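Local coordinates for protein enolase (alpha proteobacterium BAL199, PDB 3UGV) that binds magnesium and, as a mandelate racemase/muconate lactonizing-type member of the enolase superfamily, probably acts on a carboxylate substrate by abstracting its alpha proton, at residues Pro54-Ile59 with Tyr74-Val79; Arg36-Lys41 with Asp382-Asn387; Leu328-Gly333 with Glu347-Ala352; Leu42-Thr47 with Asn162-Trp167; Ser124-Ser129 with Asp300-Gly305. One frame throughout, in Å; residues are numbered along the deposited sequence.

Interaction 1. Residues Pro54-Ile59 with Tyr74-Val79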
# COMPACT_ATOMS: atom_id res chain seq x y z
N PRO F 54 27.52 -9.83 37.30
CA PRO F 54 27.51 -11.05 38.12
C PRO F 54 26.25 -11.14 38.98
O PRO F 54 25.91 -12.22 39.46
CB PRO F 54 28.73 -10.86 39.02
CG PRO F 54 28.95 -9.34 39.08
CD PRO F 54 28.07 -8.68 38.04
N ASP F 55 25.58 -10.01 39.17
CA ASP F 55 24.43 -9.92 40.07
C ASP F 55 23.11 -10.04 39.33
O ASP F 55 22.94 -9.51 38.23
CB ASP F 55 24.47 -8.60 40.84
CG ASP F 55 25.75 -8.43 41.64
OD1 ASP F 55 26.14 -9.38 42.35
OD2 ASP F 55 26.36 -7.35 41.54
N TRP F 56 22.16 -10.73 39.95
CA TRP F 56 20.84 -10.91 39.38
C TRP F 56 19.80 -10.53 40.40
O TRP F 56 19.62 -11.22 41.40
CB TRP F 56 20.65 -12.36 38.93
CG TRP F 56 19.42 -12.56 38.11
CD1 TRP F 56 18.31 -13.32 38.43
CD2 TRP F 56 19.15 -11.98 36.84
NE1 TRP F 56 17.38 -13.24 37.42
CE2 TRP F 56 17.87 -12.41 36.43
CE3 TRP F 56 19.86 -11.12 35.99
CZ2 TRP F 56 17.30 -12.03 35.23
CZ3 TRP F 56 19.29 -10.74 34.80
CH2 TRP F 56 18.03 -11.19 34.43
N PRO F 57 19.11 -9.40 40.18
CA PRO F 57 18.08 -8.92 41.11
C PRO F 57 16.71 -9.58 40.91
O PRO F 57 16.30 -9.81 39.78
CB PRO F 57 17.99 -7.43 40.78
CG PRO F 57 18.35 -7.36 39.33
CD PRO F 57 19.34 -8.47 39.07
N LEU F 58 16.03 -9.90 42.02
CA LEU F 58 14.66 -10.41 41.99
C LEU F 58 13.81 -9.66 43.02
O LEU F 58 14.26 -9.39 44.13
CB LEU F 58 14.62 -11.90 42.34
CG LEU F 58 15.44 -12.87 41.51
CD1 LEU F 58 15.52 -14.23 42.20
CD2 LEU F 58 14.85 -13.01 40.12
N ILE F 59 12.59 -9.30 42.64
CA ILE F 59 11.62 -8.82 43.63
C ILE F 59 10.62 -9.94 43.92
O ILE F 59 9.90 -10.38 43.03
CB ILE F 59 10.90 -7.55 43.14
CG1 ILE F 59 11.91 -6.41 42.99
CG2 ILE F 59 9.78 -7.17 44.10
CD1 ILE F 59 11.41 -5.24 42.17
N TYR F 74 7.35 -13.53 41.23
CA TYR F 74 8.54 -12.71 41.34
C TYR F 74 8.80 -11.91 40.07
O TYR F 74 8.31 -12.26 39.00
CB TYR F 74 9.77 -13.55 41.71
CG TYR F 74 10.17 -14.58 40.67
CD1 TYR F 74 11.00 -14.24 39.60
CD2 TYR F 74 9.73 -15.89 40.76
CE1 TYR F 74 11.37 -15.18 38.66
CE2 TYR F 74 10.09 -16.83 39.82
CZ TYR F 74 10.90 -16.48 38.77
OH TYR F 74 11.26 -17.44 37.84
N LEU F 75 9.56 -10.84 40.21
CA LEU F 75 9.96 -10.02 39.08
C LEU F 75 11.46 -10.16 38.91
O LEU F 75 12.19 -10.35 39.89
CB LEU F 75 9.60 -8.56 39.34
CG LEU F 75 8.15 -8.14 39.13
CD1 LEU F 75 7.89 -6.83 39.80
CD2 LEU F 75 7.87 -8.03 37.65
N GLU F 76 11.92 -10.08 37.67
CA GLU F 76 13.34 -10.06 37.36
C GLU F 76 13.65 -8.80 36.57
O GLU F 76 13.66 -8.84 35.33
CB GLU F 76 13.73 -11.29 36.55
CG GLU F 76 13.21 -12.58 37.13
CD GLU F 76 13.69 -13.79 36.38
OE1 GLU F 76 14.85 -14.21 36.61
OE2 GLU F 76 12.91 -14.32 35.56
N PRO F 77 13.90 -7.69 37.27
CA PRO F 77 14.02 -6.36 36.67
C PRO F 77 15.40 -5.96 36.11
O PRO F 77 15.53 -4.82 35.66
CB PRO F 77 13.63 -5.43 37.82
CG PRO F 77 14.15 -6.15 39.03
CD PRO F 77 14.01 -7.64 38.74
N TYR F 78 16.38 -6.86 36.14
CA TYR F 78 17.67 -6.61 35.48
C TYR F 78 18.61 -5.66 36.21
O TYR F 78 19.75 -6.02 36.52
CB TYR F 78 17.44 -6.04 34.08
CG TYR F 78 17.18 -7.05 33.00
CD1 TYR F 78 18.23 -7.60 32.29
CD2 TYR F 78 15.88 -7.43 32.67
CE1 TYR F 78 18.01 -8.52 31.29
CE2 TYR F 78 15.64 -8.36 31.66
CZ TYR F 78 16.71 -8.90 30.97
OH TYR F 78 16.53 -9.81 29.97
N VAL F 79 18.15 -4.44 36.46
CA VAL F 79 18.99 -3.43 37.08
C VAL F 79 18.63 -3.29 38.55
O VAL F 79 17.53 -2.86 38.89
CB VAL F 79 18.88 -2.05 36.37
CG1 VAL F 79 19.21 -2.20 34.91
CG2 VAL F 79 17.50 -1.49 36.49
O HOH W 1 16.62 -9.61 37.21

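Interaction 2. Residues Arg36-Lys41 with Asp382-Asn387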
# COMPACT_ATOMS: atom_id res chain seq x y z
N ARG F 36 9.79 -7.83 48.37
CA ARG F 36 11.10 -7.94 49.00
C ARG F 36 12.19 -8.06 47.94
O ARG F 36 12.21 -9.02 47.19
CB ARG F 36 11.14 -9.16 49.91
CG ARG F 36 10.21 -9.06 51.11
CD ARG F 36 10.33 -10.29 51.99
NE ARG F 36 9.65 -11.45 51.42
CZ ARG F 36 9.93 -12.71 51.74
NH1 ARG F 36 10.87 -12.97 52.64
NH2 ARG F 36 9.26 -13.71 51.18
N PRO F 37 13.10 -7.08 47.90
CA PRO F 37 14.17 -7.14 46.91
C PRO F 37 15.30 -8.06 47.36
O PRO F 37 15.70 -8.03 48.52
CB PRO F 37 14.66 -5.69 46.87
CG PRO F 37 14.42 -5.19 48.25
CD PRO F 37 13.16 -5.87 48.73
N VAL F 38 15.79 -8.91 46.46
CA VAL F 38 16.99 -9.67 46.76
C VAL F 38 17.97 -9.58 45.60
O VAL F 38 17.62 -9.08 44.53
CB VAL F 38 16.69 -11.14 47.11
CG1 VAL F 38 15.44 -11.23 47.97
CG2 VAL F 38 16.54 -11.97 45.88
N LEU F 39 19.19 -10.05 45.82
CA LEU F 39 20.24 -9.95 44.83
C LEU F 39 21.06 -11.22 44.91
O LEU F 39 21.69 -11.49 45.93
CB LEU F 39 21.13 -8.73 45.08
CG LEU F 39 22.04 -8.30 43.92
CD1 LEU F 39 21.23 -7.63 42.82
CD2 LEU F 39 23.16 -7.38 44.38
N LEU F 40 21.04 -12.01 43.84
CA LEU F 40 21.75 -13.28 43.84
C LEU F 40 23.03 -13.17 43.04
O LEU F 40 23.14 -12.33 42.14
CB LEU F 40 20.88 -14.40 43.26
CG LEU F 40 19.49 -14.62 43.87
CD1 LEU F 40 18.83 -15.81 43.21
CD2 LEU F 40 19.57 -14.81 45.39
N LYS F 41 24.00 -14.00 43.39
CA LYS F 41 25.23 -14.10 42.62
C LYS F 41 25.06 -15.20 41.59
O LYS F 41 24.87 -16.37 41.95
CB LYS F 41 26.41 -14.41 43.55
CG LYS F 41 27.69 -13.69 43.17
CD LYS F 41 27.51 -12.18 43.29
CE LYS F 41 28.79 -11.43 42.96
NZ LYS F 41 28.68 -9.98 43.30
N ASP F 382 15.70 -19.24 53.84
CA ASP F 382 17.11 -19.14 54.23
C ASP F 382 17.92 -18.39 53.16
O ASP F 382 18.55 -17.36 53.44
CB ASP F 382 17.72 -20.53 54.45
CG ASP F 382 17.21 -21.20 55.71
OD1 ASP F 382 16.77 -20.47 56.63
OD2 ASP F 382 17.25 -22.45 55.78
N VAL F 383 17.88 -18.92 51.94
CA VAL F 383 18.51 -18.28 50.81
C VAL F 383 18.01 -16.84 50.66
O VAL F 383 18.79 -15.94 50.36
CB VAL F 383 18.23 -19.04 49.51
CG1 VAL F 383 18.86 -18.34 48.34
CG2 VAL F 383 18.75 -20.47 49.62
N VAL F 384 16.71 -16.64 50.88
CA VAL F 384 16.16 -15.29 50.82
C VAL F 384 16.82 -14.35 51.83
O VAL F 384 17.20 -13.23 51.49
CB VAL F 384 14.62 -15.27 51.01
CG1 VAL F 384 14.12 -13.85 51.23
CG2 VAL F 384 13.95 -15.89 49.81
N ALA F 385 16.96 -14.81 53.07
CA ALA F 385 17.55 -13.99 54.12
C ALA F 385 19.00 -13.64 53.80
O ALA F 385 19.43 -12.48 53.94
CB ALA F 385 17.46 -14.69 55.47
N ALA F 386 19.75 -14.65 53.37
CA ALA F 386 21.16 -14.48 53.01
C ALA F 386 21.37 -13.51 51.84
O ALA F 386 22.50 -13.09 51.57
CB ALA F 386 21.79 -15.84 52.71
N ASN F 387 20.30 -13.13 51.15
CA ASN F 387 20.43 -12.30 49.95
C ASN F 387 19.53 -11.07 49.88
O ASN F 387 19.57 -10.31 48.90
CB ASN F 387 20.26 -13.16 48.69
CG ASN F 387 21.43 -14.08 48.46
OD1 ASN F 387 22.51 -13.63 48.06
ND2 ASN F 387 21.23 -15.36 48.75

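Interaction 3. Residues Leu328-Gly333 with Glu347-Ala352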
# COMPACT_ATOMS: atom_id res chain seq x y z
N LEU F 328 12.30 -15.22 30.00
CA LEU F 328 12.40 -15.31 31.46
C LEU F 328 11.16 -15.98 32.09
O LEU F 328 10.29 -16.53 31.39
CB LEU F 328 12.68 -13.92 32.05
CG LEU F 328 13.99 -13.27 31.58
CD1 LEU F 328 14.17 -11.87 32.17
CD2 LEU F 328 15.19 -14.15 31.93
N TYR F 329 11.11 -15.97 33.42
CA TYR F 329 9.97 -16.49 34.18
C TYR F 329 9.53 -17.87 33.72
O TYR F 329 8.39 -18.05 33.30
CB TYR F 329 8.79 -15.53 34.10
CG TYR F 329 9.17 -14.10 34.40
CD1 TYR F 329 9.13 -13.61 35.69
CD2 TYR F 329 9.59 -13.25 33.38
CE1 TYR F 329 9.49 -12.31 35.98
CE2 TYR F 329 9.96 -11.94 33.66
CZ TYR F 329 9.91 -11.48 34.96
OH TYR F 329 10.26 -10.18 35.25
N PRO F 330 10.42 -18.86 33.84
CA PRO F 330 10.16 -20.20 33.30
C PRO F 330 8.92 -20.83 33.92
O PRO F 330 8.20 -21.56 33.23
CB PRO F 330 11.42 -20.99 33.68
CG PRO F 330 12.45 -19.95 33.88
CD PRO F 330 11.76 -18.74 34.42
N GLU F 331 8.65 -20.53 35.18
CA GLU F 331 7.46 -21.12 35.83
C GLU F 331 6.13 -20.59 35.27
O GLU F 331 5.33 -21.39 34.79
CB GLU F 331 7.52 -20.99 37.35
CG GLU F 331 8.76 -21.64 37.96
CD GLU F 331 10.00 -20.78 37.78
OE1 GLU F 331 9.87 -19.56 37.55
OE2 GLU F 331 11.12 -21.33 37.87
N VAL F 332 5.90 -19.28 35.33
CA VAL F 332 4.72 -18.70 34.71
C VAL F 332 4.76 -19.06 33.24
O VAL F 332 3.75 -19.43 32.63
CB VAL F 332 4.67 -17.17 34.81
CG1 VAL F 332 3.36 -16.65 34.24
CG2 VAL F 332 4.82 -16.72 36.25
N GLY F 333 5.96 -18.97 32.66
CA GLY F 333 6.16 -19.35 31.28
C GLY F 333 5.60 -20.72 30.93
O GLY F 333 4.78 -20.86 30.01
N GLU F 347 11.97 -20.34 27.02
CA GLU F 347 13.33 -19.99 27.40
C GLU F 347 13.58 -20.45 28.83
O GLU F 347 12.85 -20.05 29.74
CB GLU F 347 13.58 -18.49 27.30
CG GLU F 347 15.02 -18.12 27.61
CD GLU F 347 15.26 -16.62 27.61
OE1 GLU F 347 16.11 -16.14 26.82
OE2 GLU F 347 14.59 -15.92 28.39
N TRP F 348 14.61 -21.26 29.04
CA TRP F 348 14.90 -21.75 30.38
C TRP F 348 16.24 -21.25 30.89
O TRP F 348 17.23 -21.23 30.17
CB TRP F 348 14.85 -23.28 30.45
CG TRP F 348 15.13 -23.87 31.82
CD1 TRP F 348 14.21 -24.15 32.80
CD2 TRP F 348 16.41 -24.23 32.37
NE1 TRP F 348 14.84 -24.67 33.91
CE2 TRP F 348 16.19 -24.73 33.67
CE3 TRP F 348 17.72 -24.19 31.88
CZ2 TRP F 348 17.23 -25.18 34.49
CZ3 TRP F 348 18.76 -24.65 32.70
CH2 TRP F 348 18.50 -25.13 33.99
N GLN F 349 16.24 -20.83 32.16
CA GLN F 349 17.47 -20.48 32.87
C GLN F 349 17.23 -20.78 34.34
O GLN F 349 16.08 -20.86 34.78
CB GLN F 349 17.83 -19.01 32.65
CG GLN F 349 16.94 -18.03 33.40
CD GLN F 349 15.58 -17.84 32.75
OE1 GLN F 349 15.43 -17.92 31.53
NE2 GLN F 349 14.58 -17.59 33.59
N SER F 350 18.29 -20.97 35.11
CA SER F 350 18.14 -21.28 36.54
C SER F 350 18.62 -20.14 37.45
O SER F 350 18.95 -20.35 38.62
CB SER F 350 18.83 -22.60 36.89
OG SER F 350 20.18 -22.60 36.47
N TRP F 351 18.63 -18.93 36.91
CA TRP F 351 19.09 -17.76 37.63
C TRP F 351 18.28 -17.51 38.90
O TRP F 351 18.83 -17.01 39.89
CB TRP F 351 19.04 -16.54 36.72
CG TRP F 351 19.89 -16.72 35.48
CD1 TRP F 351 20.78 -17.73 35.23
CD2 TRP F 351 19.90 -15.89 34.32
NE1 TRP F 351 21.36 -17.57 34.00
CE2 TRP F 351 20.83 -16.45 33.42
CE3 TRP F 351 19.22 -14.72 33.96
CZ2 TRP F 351 21.10 -15.88 32.18
CZ3 TRP F 351 19.49 -14.16 32.72
CH2 TRP F 351 20.42 -14.73 31.85
N ALA F 352 17.00 -17.87 38.88
CA ALA F 352 16.12 -17.66 40.04
C ALA F 352 15.88 -18.91 40.91
O ALA F 352 15.20 -18.83 41.93
CB ALA F 352 14.79 -17.04 39.62
O HOH W 2 10.44 -19.00 29.98

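Interaction 4. Residues Leu42-Thr47 with Asn162-Trp167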
# COMPACT_ATOMS: atom_id res chain seq x y z
N LEU F 42 25.08 -14.83 40.30
CA LEU F 42 24.88 -15.79 39.21
C LEU F 42 25.97 -16.87 39.15
O LEU F 42 27.15 -16.59 39.39
CB LEU F 42 24.79 -15.08 37.86
CG LEU F 42 23.63 -14.13 37.60
CD1 LEU F 42 23.90 -13.32 36.33
CD2 LEU F 42 22.32 -14.90 37.50
N GLN F 43 25.58 -18.09 38.81
CA GLN F 43 26.52 -19.19 38.62
C GLN F 43 27.47 -18.88 37.47
O GLN F 43 28.69 -19.00 37.60
CB GLN F 43 25.78 -20.51 38.36
CG GLN F 43 26.71 -21.64 37.93
CD GLN F 43 26.03 -23.00 37.90
OE1 GLN F 43 24.83 -23.12 38.17
NE2 GLN F 43 26.79 -24.04 37.56
N ARG F 44 26.91 -18.47 36.34
CA ARG F 44 27.71 -18.07 35.19
C ARG F 44 27.44 -16.59 34.92
O ARG F 44 26.35 -16.22 34.49
CB ARG F 44 27.37 -18.93 33.97
CG ARG F 44 27.39 -20.43 34.22
CD ARG F 44 26.89 -21.22 33.02
NE ARG F 44 27.10 -22.66 33.18
CZ ARG F 44 26.21 -23.50 33.72
NH1 ARG F 44 25.04 -23.06 34.16
NH2 ARG F 44 26.50 -24.78 33.83
N PRO F 45 28.44 -15.73 35.18
CA PRO F 45 28.21 -14.28 35.04
C PRO F 45 27.92 -13.85 33.60
O PRO F 45 28.56 -14.31 32.66
CB PRO F 45 29.52 -13.67 35.54
CG PRO F 45 30.54 -14.74 35.30
CD PRO F 45 29.83 -16.03 35.57
N VAL F 46 26.94 -12.96 33.44
CA VAL F 46 26.65 -12.33 32.16
C VAL F 46 27.93 -11.66 31.64
O VAL F 46 28.47 -10.76 32.28
CB VAL F 46 25.54 -11.26 32.29
CG1 VAL F 46 25.32 -10.55 30.96
CG2 VAL F 46 24.23 -11.89 32.81
N THR F 47 28.42 -12.10 30.49
CA THR F 47 29.64 -11.53 29.92
C THR F 47 29.36 -10.94 28.53
O THR F 47 29.37 -11.66 27.53
CB THR F 47 30.79 -12.57 29.82
OG1 THR F 47 31.09 -13.07 31.13
CG2 THR F 47 32.04 -11.95 29.21
N ASN F 162 18.08 -23.87 26.52
CA ASN F 162 18.85 -23.45 27.67
C ASN F 162 19.53 -22.09 27.43
O ASN F 162 20.47 -21.99 26.64
CB ASN F 162 19.89 -24.54 28.00
CG ASN F 162 20.58 -24.32 29.34
OD1 ASN F 162 20.63 -23.20 29.86
ND2 ASN F 162 21.11 -25.39 29.90
N SER F 163 19.06 -21.05 28.11
CA SER F 163 19.74 -19.76 28.00
C SER F 163 20.66 -19.40 29.17
O SER F 163 20.99 -18.23 29.35
CB SER F 163 18.76 -18.61 27.67
OG SER F 163 17.86 -18.36 28.72
N ASN F 164 21.09 -20.40 29.94
CA ASN F 164 21.94 -20.12 31.10
C ASN F 164 23.26 -19.39 30.79
O ASN F 164 23.77 -18.67 31.64
CB ASN F 164 22.28 -21.40 31.85
CG ASN F 164 21.35 -21.66 33.01
OD1 ASN F 164 20.62 -20.78 33.48
ND2 ASN F 164 21.39 -22.89 33.51
N GLY F 165 23.80 -19.57 29.59
CA GLY F 165 25.12 -19.02 29.29
C GLY F 165 25.49 -18.84 27.83
O GLY F 165 24.74 -18.26 27.06
N LEU F 166 26.66 -19.34 27.44
CA LEU F 166 27.21 -19.08 26.11
C LEU F 166 27.32 -17.58 25.85
O LEU F 166 26.90 -17.07 24.79
CB LEU F 166 26.39 -19.78 25.03
CG LEU F 166 26.14 -21.28 25.28
CD1 LEU F 166 25.46 -21.94 24.09
CD2 LEU F 166 27.45 -21.98 25.60
N TRP F 167 27.88 -16.87 26.83
CA TRP F 167 28.11 -15.43 26.73
C TRP F 167 29.36 -15.19 25.88
O TRP F 167 29.85 -16.13 25.26
CB TRP F 167 28.22 -14.79 28.11
CG TRP F 167 26.90 -14.72 28.80
CD1 TRP F 167 26.47 -15.50 29.83
CD2 TRP F 167 25.81 -13.86 28.46
NE1 TRP F 167 25.17 -15.16 30.16
CE2 TRP F 167 24.75 -14.16 29.33
CE3 TRP F 167 25.63 -12.86 27.50
CZ2 TRP F 167 23.54 -13.48 29.28
CZ3 TRP F 167 24.43 -12.20 27.44
CH2 TRP F 167 23.40 -12.52 28.33

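Interaction 5. Residues Ser124-Ser129 with Asp300-Gly305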
# COMPACT_ATOMS: atom_id res chain seq x y z
N SER F 124 5.92 1.61 34.78
CA SER F 124 4.50 1.46 35.14
C SER F 124 4.01 0.04 34.86
O SER F 124 3.43 -0.62 35.72
CB SER F 124 3.62 2.45 34.35
OG SER F 124 4.11 3.77 34.40
N MET F 125 4.23 -0.40 33.63
CA MET F 125 3.85 -1.72 33.16
C MET F 125 4.47 -2.80 34.06
O MET F 125 3.81 -3.78 34.41
CB MET F 125 4.29 -1.89 31.70
CG MET F 125 3.97 -3.25 31.06
SD MET F 125 2.23 -3.66 31.25
CE MET F 125 1.76 -3.85 29.54
N ILE F 126 5.73 -2.60 34.43
CA ILE F 126 6.47 -3.58 35.21
C ILE F 126 5.91 -3.81 36.62
O ILE F 126 5.85 -4.95 37.10
CB ILE F 126 7.97 -3.24 35.27
CG1 ILE F 126 8.56 -3.28 33.86
CG2 ILE F 126 8.71 -4.21 36.17
CD1 ILE F 126 10.04 -3.08 33.80
N ALA F 127 5.48 -2.74 37.28
CA ALA F 127 4.89 -2.89 38.61
C ALA F 127 3.56 -3.61 38.48
O ALA F 127 3.29 -4.56 39.24
CB ALA F 127 4.70 -1.56 39.27
N ALA F 128 2.74 -3.19 37.52
CA ALA F 128 1.46 -3.85 37.27
C ALA F 128 1.59 -5.32 36.89
O ALA F 128 0.77 -6.13 37.30
CB ALA F 128 0.66 -3.10 36.21
N SER F 129 2.62 -5.67 36.11
CA SER F 129 2.81 -7.05 35.66
C SER F 129 3.13 -7.97 36.84
O SER F 129 2.66 -9.11 36.90
CB SER F 129 3.92 -7.14 34.61
OG SER F 129 3.53 -6.52 33.39
N ASP F 300 8.20 -10.86 27.25
CA ASP F 300 8.71 -10.97 28.60
C ASP F 300 7.56 -10.62 29.54
O ASP F 300 6.85 -9.64 29.30
CB ASP F 300 9.85 -9.97 28.76
CG ASP F 300 10.35 -9.87 30.18
OD1 ASP F 300 9.66 -9.23 31.00
OD2 ASP F 300 11.43 -10.43 30.48
N PHE F 301 7.37 -11.39 30.62
CA PHE F 301 6.18 -11.23 31.49
C PHE F 301 6.09 -9.93 32.30
O PHE F 301 4.99 -9.47 32.63
CB PHE F 301 5.99 -12.46 32.38
CG PHE F 301 5.68 -13.70 31.60
CD1 PHE F 301 4.38 -13.98 31.21
CD2 PHE F 301 6.69 -14.56 31.22
CE1 PHE F 301 4.09 -15.10 30.46
CE2 PHE F 301 6.41 -15.69 30.47
CZ PHE F 301 5.12 -15.96 30.08
N MET F 302 7.22 -9.33 32.64
CA MET F 302 7.15 -8.05 33.33
C MET F 302 6.79 -6.91 32.37
O MET F 302 6.32 -5.87 32.81
CB MET F 302 8.42 -7.75 34.11
CG MET F 302 9.49 -7.09 33.29
SD MET F 302 10.90 -6.59 34.30
CE MET F 302 12.10 -6.19 33.03
N ARG F 303 7.00 -7.12 31.07
CA ARG F 303 6.79 -6.06 30.09
C ARG F 303 5.48 -6.22 29.31
O ARG F 303 4.83 -5.22 28.98
CB ARG F 303 7.96 -5.99 29.10
CG ARG F 303 9.29 -5.59 29.71
CD ARG F 303 10.36 -5.28 28.63
NE ARG F 303 11.68 -5.08 29.24
CZ ARG F 303 12.65 -6.00 29.29
NH1 ARG F 303 12.48 -7.20 28.74
NH2 ARG F 303 13.80 -5.73 29.88
N ILE F 304 5.09 -7.45 29.02
CA ILE F 304 3.88 -7.69 28.25
C ILE F 304 2.59 -7.45 29.06
O ILE F 304 1.52 -7.29 28.48
CB ILE F 304 3.84 -9.10 27.64
CG1 ILE F 304 2.81 -9.17 26.49
CG2 ILE F 304 3.51 -10.14 28.70
CD1 ILE F 304 3.35 -8.69 25.15
N GLY F 305 2.71 -7.46 30.38
CA GLY F 305 1.56 -7.28 31.26
C GLY F 305 1.16 -8.55 32.01
O GLY F 305 -0.03 -8.82 32.20

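Interaction 1. Residues Pro54-Ile59 with Tyr74-Val79
Ile59 and Leu75 form an antiparallel hydrogen-bonded pair in the beta hairpin of strands 52-65 and 71-75, part of the three-stranded sheet of the N-terminal capping domain. Leu75 N donates to Ile59 O at 2.9 Å, and Ile59 N returns the bond to Leu75 O. Beyond Leu75 the second segment leaves the sheet. Trp56 NE1 donates to Glu76 OE1 at 2.8 Å, within the indole plane but on the anti side of the carboxylate, which stands at 90° to the ring. The same indole, its CG anti to the backbone N (chi1 -170°), points its six-membered edge at the face of Tyr78 in a T-shaped pair; Tyr78 also stacks on Phe117 of the second subunit. A leucine in place of Trp56 would probably leave Glu76 OE1 without this donor and the Tyr78 face without its aromatic edge. Among apolar contacts, Leu58 CD2 lies alongside Glu76 CG at 3.4 Å. A water hydrogen-bonded to Pro57 O and Tyr78 N lies over the centre of the Trp56 ring.

Interaction 2. Residues Arg36-Lys41 with Asp382-Asn387
Leu40 CD2 lies over one face of the Asn387 side-chain amide, 3.7 Å from Asn387 CG, and the two side chains cross at about a right angle. At the edge of that amide, Asn387 ND2 donates to Val383 O at 3.0 Å, nearly within the amide plane. This bond fixes the rotation of the group, and a chi1 of -71°, with CG beside the backbone N, folds it back toward the carbonyl four residues earlier. Asn387 OD1 comes to 3.1 Å from Leu39 O, but both are acceptors and no bond joins them. The second flat group, the guanidinium of Arg36, is approached obliquely by Val384 CG1, 3.7 Å from Arg36 NH1; the same NH1 forms a salt bridge with Glu381.

Backbone atoms make the direct link. Leu39 N donates to Asn387 O at 3.1 Å, and the CA-H of Val38 touches the same oxygen. The axis of helix 382-387 crosses that of strand 36-41 at 89°, 7.7 Å away at closest approach. Just beyond, Val389 bonds to Pro37 through the backbone. This return of the C-terminus to the edge strand of the capping domain is characteristic of the two-domain enolase-superfamily fold.

Interaction 3. Residues Leu328-Gly333 with Glu347-Ala352
Glu347 holds Leu328 by its backbone N in the barrel domain of the enolase-superfamily fold, where strand 346-348 faces the loop leading into helix 330-337. Glu347 OE2 accepts from Leu328 N at 2.9 Å, nearly end-on to its C-O bond, while OE1 forms a salt bridge with Lys194. The side chain, extended from CB outward, lies about 5 Å from a bound magnesium ion. Replacing Glu347 by an alanine would probably leave Leu328 N without its acceptor and the charge of Lys194 without this mate.

Gln349 can be followed outward from its CB. There chi1 of 73° sets CG between the backbone N and the carbonyl carbon, and CG rests over a face of the Trp351 ring. The chain then bends at chi2, bringing CD against Leu328 CD2 at 3.8 Å. OE1 also faces that methyl and is buried with no polar partner. NE2 ends in a snug contact across the proline, 3.2 Å from both CD and CG of Pro330. Pro330 CB also packs obliquely on Trp348 CD1, and Tyr329 occupies the N-cap of the helix. A water bridges the two backbones, donating to Leu328 O at 2.8 Å and to Glu347 O at 2.6 Å.

Interaction 4. Residues Leu42-Thr47 with Asn162-Trp167
Val46 and Thr47 press on one face of Trp167, and here the contact is tight. Val46 CG1 stands 3.8 Å from the centroid of the six-membered ring of Trp167, 9° off its normal, a CH-pi contact. Holding CG1 anti to the backbone N (chi1 176°) places it there, while CG2 reaches Trp167 CZ2. Thr47 N lies over the same face nearer the five-membered ring, and Thr47 O touches Trp167 CB at 3.4 Å. Burial has a cost: Trp167 NE1 has no polar partner.

The other end, bordered by the exposed Gln43, is loose. Arg44 NH1 comes no closer than 3.7 Å to Asn164 ND2, two donors that cannot bond each other. Glu184 serves both, through a hydrogen bond from Asn164 ND2 and a long, weak ion pair with Arg44.

The contact ties the end of strand 30-47, paired with strand 52-65, to the loop between strand 157-162 and helix 171-183; Leu181 of that helix packs on Arg44 and Asn164, and Arg196 of strand 192-196 makes a cation-pi contact with Trp167.

Interaction 5. Residues Ser124-Ser129 with Asp300-Gly305
Ile126 and Ser129 of helix 123-142, in the capping domain, lie against the short, weakly bonded helix 301-304, which follows strand 296-297 of the barrel domain; the contact is a buried interdomain interface. The barrel-side segment starts with Asp300 at the N-cap. Asp300 OD1 accepts from Met302 N at 2.9 Å, and weakly from Arg303 N, while OD2 is hydrogen-bonded to His327 ND1, a pairing that recalls the Asp-His dyad of mandelate racemase.

Phe301 turns its ring away to stack on Trp310, but its carbonyl oxygen meets Ser129 CB at 3.2 Å. Met302 carries most of the apolar packing: with chi1 at 86° its extended chain runs alongside Ile126, bringing SD to 3.6 Å from Ile126 CD1. Its carbonyl O receives the CA-H of Ile126, at 3.3 Å from that CA, and lies 2.9 Å from Ser129 OG. Arg303 O is packed tightly against Met125 CG, 3.0 Å away. The guanidinium, with Met302 CE over one face, reaches the other way, to the carbonyl of metal ligand Glu277 and to Phe117 O of the second subunit.

Ile304 contributes its carbonyl O, 3.6 Å from the methyl of Met125, whose chain is bent at chi2 and chi3. Gly305 closes the turn with a positive phi (110°), where a CB would jam against the preceding carbonyl and crowd Met125 CE; its bare CA sits 3.0 Å from Ser129 OG.

Interactions 1, 2 and 4 share the three-stranded sheet of the capping domain: interactions 2 and 4 use successive parts of strand 30-47, and strand 52-65 of interaction 1 pairs beside it. Interaction 3, within the barrel domain, lies about 12 Å from interaction 1 and about 13 Å from interaction 4, centre to centre, and touches both, through Glu76 N with Tyr329 OH and Asn164 OD1 with Ser350 N. Along the chain interaction 2 encloses the others, interaction 1 closes before 3 and 5 open, and the segments of 4 and 5 alternate. Interactions 4 and 5, centres about 24 Å apart, join capping domain to barrel on opposite sides of the chain's centre; 1 and 5 also reach the second subunit.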